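Local atomic coordinates of uncharacterized protein MJ1460 (Methanocaldococcus jannaschii DSM 2661, PDB entry 2OSO), a protein that is of unknown function but binds a zinc ion and carries a V4R domain, placing it in the vinyl-4-reductase family. Residues E88-I91 against L92-P96; A121-L124 against A125-E129. The protein carries 3 engineered substitutions. All coordinates share one frame; numbering follows the deposited sequence.

Contact 1 of 2, residues E88-I91 against L92-P96; sequences ENKI and LLKNP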
loop_
_atom_site.group_PDB
_atom_site.type_symbol
_atom_site.label_atom_id
_atom_site.label_comp_id
_atom_site.label_asym_id
_atom_site.label_seq_id
_atom_site.Cartn_x
_atom_site.Cartn_y
_atom_site.Cartn_z
ATOM N N GLU A 88 26.867 -1.974 -11.755
ATOM C CA GLU A 88 26.995 -0.559 -12.076
ATOM C C GLU A 88 28.185 -0.199 -12.982
ATOM O O GLU A 88 28.076 0.639 -13.878
ATOM C CB GLU A 88 27.146 0.184 -10.764
ATOM C CG GLU A 88 27.527 1.613 -10.873
ATOM C CD GLU A 88 27.497 2.279 -9.522
ATOM O OE1 GLU A 88 27.227 1.578 -8.515
ATOM O OE2 GLU A 88 27.732 3.489 -9.478
ATOM N N ASN A 89 29.327 -0.804 -12.721
ATOM C CA ASN A 89 30.501 -0.550 -13.553
ATOM C C ASN A 89 30.306 -1.018 -15.010
ATOM O O ASN A 89 30.787 -0.379 -15.953
ATOM C CB ASN A 89 31.744 -1.146 -12.888
ATOM C CG ASN A 89 32.289 -0.241 -11.764
ATOM O OD1 ASN A 89 31.726 0.834 -11.477
ATOM N ND2 ASN A 89 33.404 -0.660 -11.149
ATOM N N LYS A 90 29.519 -2.067 -15.210
ATOM C CA LYS A 90 29.191 -2.503 -16.561
ATOM C C LYS A 90 28.180 -1.578 -17.257
ATOM O O LYS A 90 28.280 -1.337 -18.461
ATOM C CB LYS A 90 28.684 -3.945 -16.522
ATOM C CG LYS A 90 28.356 -4.573 -17.868
ATOM C CD LYS A 90 27.966 -6.053 -17.637
ATOM C CE LYS A 90 27.706 -6.816 -18.906
ATOM N NZ LYS A 90 27.805 -8.273 -18.670
ATOM N N ILE A 91 27.194 -1.077 -16.520
ATOM C CA ILE A 91 26.243 -0.077 -17.066
ATOM C C ILE A 91 26.997 1.155 -17.572
ATOM O O ILE A 91 26.750 1.673 -18.663
ATOM C CB ILE A 91 25.166 0.344 -15.980
ATOM C CG1 ILE A 91 24.086 -0.707 -15.898
ATOM C CG2 ILE A 91 24.508 1.688 -16.313
ATOM C CD1 ILE A 91 23.167 -0.532 -14.652
ATOM N N LEU A 92 27.947 1.597 -16.774
ATOM C CA LEU A 92 28.808 2.705 -17.153
ATOM C C LEU A 92 29.657 2.419 -18.403
ATOM O O LEU A 92 29.806 3.297 -19.254
ATOM C CB LEU A 92 29.692 3.097 -15.967
ATOM C CG LEU A 92 28.902 3.676 -14.787
ATOM C CD1 LEU A 92 29.844 3.959 -13.596
ATOM C CD2 LEU A 92 28.066 4.945 -15.167
ATOM N N LEU A 93 30.148 1.182 -18.549
ATOM C CA LEU A 93 31.081 0.852 -19.622
ATOM C C LEU A 93 30.384 0.476 -20.931
ATOM O O LEU A 93 30.938 0.668 -22.009
ATOM C CB LEU A 93 32.011 -0.312 -19.220
ATOM C CG LEU A 93 33.092 -0.111 -18.149
ATOM C CD1 LEU A 93 33.775 -1.437 -17.827
ATOM C CD2 LEU A 93 34.148 0.837 -18.610
ATOM N N LYS A 94 29.189 -0.099 -20.836
ATOM C CA LYS A 94 28.530 -0.675 -21.992
ATOM C C LYS A 94 27.443 0.227 -22.529
ATOM O O LYS A 94 26.934 1.078 -21.824
ATOM C CB LYS A 94 27.940 -2.049 -21.615
ATOM C CG LYS A 94 29.017 -3.098 -21.401
ATOM C CD LYS A 94 28.481 -4.522 -21.310
ATOM C CE LYS A 94 28.260 -5.215 -22.691
ATOM N NZ LYS A 94 27.562 -6.540 -22.563
ATOM N N ASN A 95 27.060 0.007 -23.778
ATOM C CA ASN A 95 25.832 0.624 -24.311
ATOM C C ASN A 95 24.580 -0.121 -23.854
ATOM O O ASN A 95 24.634 -1.344 -23.612
ATOM C CB ASN A 95 25.861 0.608 -25.828
ATOM C CG ASN A 95 26.978 1.409 -26.375
ATOM O OD1 ASN A 95 27.221 2.501 -25.922
ATOM N ND2 ASN A 95 27.686 0.864 -27.340
ATOM N N PRO A 96 23.431 0.590 -23.794
ATOM C CA PRO A 96 22.163 -0.074 -23.491
ATOM C C PRO A 96 21.733 -0.876 -24.708
ATOM O O PRO A 96 22.291 -0.680 -25.790
ATOM C CB PRO A 96 21.209 1.097 -23.224
ATOM C CG PRO A 96 21.762 2.202 -24.033
ATOM C CD PRO A 96 23.249 2.039 -24.010
#

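Contact 2 of 2, residues A121-L124 against A125-E129; sequences AGIL and AGCLE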
loop_
_atom_site.group_PDB
_atom_site.type_symbol
_atom_site.label_atom_id
_atom_site.label_comp_id
_atom_site.label_asym_id
_atom_site.label_seq_id
_atom_site.Cartn_x
_atom_site.Cartn_y
_atom_site.Cartn_z
ATOM N N ALA A 121 8.783 -2.674 -12.079
ATOM C CA ALA A 121 9.407 -2.301 -13.351
ATOM C C ALA A 121 9.312 -0.782 -13.539
ATOM O O ALA A 121 10.286 -0.154 -13.937
ATOM C CB ALA A 121 8.771 -3.092 -14.567
ATOM N N GLY A 122 8.172 -0.200 -13.169
ATOM C CA GLY A 122 7.982 1.250 -13.177
ATOM C C GLY A 122 8.911 1.912 -12.206
ATOM O O GLY A 122 9.540 2.992 -12.491
ATOM N N ILE A 123 8.959 1.352 -11.007
ATOM C CA ILE A 123 9.857 1.927 -9.972
ATOM C C ILE A 123 11.293 2.024 -10.525
ATOM O O ILE A 123 11.961 3.040 -10.396
ATOM C CB ILE A 123 9.888 1.123 -8.713
ATOM C CG1 ILE A 123 8.538 1.267 -7.955
ATOM C CG2 ILE A 123 11.020 1.666 -7.794
ATOM C CD1 ILE A 123 8.457 0.301 -6.742
ATOM N N LEU A 124 11.726 0.968 -11.166
ATOM C CA LEU A 124 13.097 0.860 -11.693
ATOM C C LEU A 124 13.338 1.887 -12.782
ATOM O O LEU A 124 14.379 2.523 -12.805
ATOM C CB LEU A 124 13.359 -0.557 -12.208
ATOM C CG LEU A 124 13.612 -1.607 -11.129
ATOM C CD1 LEU A 124 13.644 -2.985 -11.791
ATOM C CD2 LEU A 124 14.863 -1.326 -10.315
ATOM N N ALA A 125 12.351 2.110 -13.640
ATOM C CA ALA A 125 12.472 3.124 -14.674
ATOM C C ALA A 125 12.612 4.509 -14.082
ATOM O O ALA A 125 13.423 5.319 -14.557
ATOM C CB ALA A 125 11.253 3.087 -15.637
ATOM N N GLY A 126 11.794 4.777 -13.053
ATOM C CA GLY A 126 11.788 6.063 -12.415
ATOM C C GLY A 126 13.063 6.339 -11.657
ATOM O O GLY A 126 13.590 7.469 -11.704
ATOM N N CYS A 127 13.545 5.340 -10.913
ATOM C CA CYS A 127 14.785 5.464 -10.148
ATOM C C CYS A 127 16.029 5.647 -11.026
ATOM O O CYS A 127 16.897 6.447 -10.719
ATOM C CB CYS A 127 15.007 4.282 -9.212
ATOM S SG CYS A 127 13.859 4.219 -7.840
ATOM N N LEU A 128 16.092 4.900 -12.111
ATOM C CA LEU A 128 17.203 4.983 -13.068
ATOM C C LEU A 128 17.256 6.317 -13.787
ATOM O O LEU A 128 18.348 6.807 -14.082
ATOM C CB LEU A 128 17.100 3.875 -14.098
ATOM C CG LEU A 128 17.444 2.485 -13.534
ATOM C CD1 LEU A 128 17.029 1.402 -14.571
ATOM C CD2 LEU A 128 18.906 2.382 -13.169
ATOM N N GLU A 129 16.104 6.896 -14.089
ATOM C CA GLU A 129 16.077 8.311 -14.536
ATOM C C GLU A 129 16.601 9.335 -13.496
ATOM O O GLU A 129 17.373 10.273 -13.832
ATOM C CB GLU A 129 14.680 8.687 -15.022
ATOM C CG GLU A 129 14.572 10.153 -15.475
ATOM C CD GLU A 129 13.196 10.580 -15.955
ATOM O OE1 GLU A 129 12.413 9.749 -16.441
ATOM O OE2 GLU A 129 12.903 11.805 -15.839
#

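Contact 1 of 2, residues E88-I91 against L92-P96
Leu92 N donates to Glu88 O and Lys94 N to Lys90 O, two i to i+4 bonds that run through the short helix 88-93 to its C-terminal end. The Leu92 N to Glu88 O bond is 3.1 Å long and nearly straight at 166°. The last turn is less regular. Leu93 N is shared between Asn89 O and Lys90 O, each bond weak. Lys90 O thus receives two N-H groups, and the one from Lys94 N, at 2.8 Å, is the shorter. Lys94 is the first residue to leave helical angles. The leucines lie against the carbonyls one turn back, with Leu92 CG 3.3 Å from Glu88 O and Leu93 CG 3.2 Å from Asn89 O. Ile91 and Leu92 touch Phe132 of helix 118-132, which joins this surface helix to the body of the fold. Lys90, extended, and Lys94 lie side by side and point the same way; a bend at the third torsion of Lys94 (84°) turns its CE away from Lys90 CE. Their like-charged ammonium groups probably repel, with Lys90 NZ 4.3 Å from Lys94 NZ. Closer than usual van der Waals contact, Lys94 CD lies 3.4 Å from both Lys90 CG and Lys90 CE.

Contact 2 of 2, residues A121-L124 against A125-E129
Ile123 turns CG2 anti to its backbone N, and Cys127 turns SG anti to its own carbonyl carbon (chi1 -69°). These rotations bring Ile123 CG2 and Cys127 SG to 3.8 Å, an apolar contact one turn apart on helix 118-132. Leu128 has its CG placed as the Cys127 SG is (chi1 -72°), and this lays the side chain along the turn before it. Leu128 CG comes to 3.2 Å from Leu124 O, and Leu128 CD1 is 3.4 Å from the same oxygen. The backbone beneath is regular alpha helix. Four successive i to i+4 bonds join residues 121-124 to 125-128. The one from Cys127 N to Ile123 O, at 2.8 Å, is the shortest. Leu128 N reaches Leu124 O at 3.0 Å. Each of these buried carbonyls thus has an amide partner within the helix. Gly122 and Gly126 have no side chain, and Ala125 has just CB, 3.6 Å from Gly122 O. In the V4R domain, helix 118-132 packs against two helices and two strands of the antiparallel sheet. Ile123 meets Phe60 of helix 53-64, and Cys127 meets Leu72 of helix 69-79. Ala125 touches Val138 of strand 135-142, while Leu124 and Leu128 rest on Phe153 and Val155 of strand 151-158.

How the contacts relate
Both contacts are local, each within one helix, but their settings differ. Contact 2 is buried near the middle of the chain, within the V4R domain. Contact 1 is at the surface, where a helix ends. Residues 121-128 keep uniform i to i+4 bonding and are small or apolar. The end of helix 88-93 has mixed, partly weak bonding and two lysines alongside each other. The centres of the two contacts lie about 17 Å apart, and their nearest atoms, about 5 Å apart, do not touch. The two helices are joined further along, through Phe132. In contact 2 the side chain of Ala121 lies about 8 Å from the zinc ion.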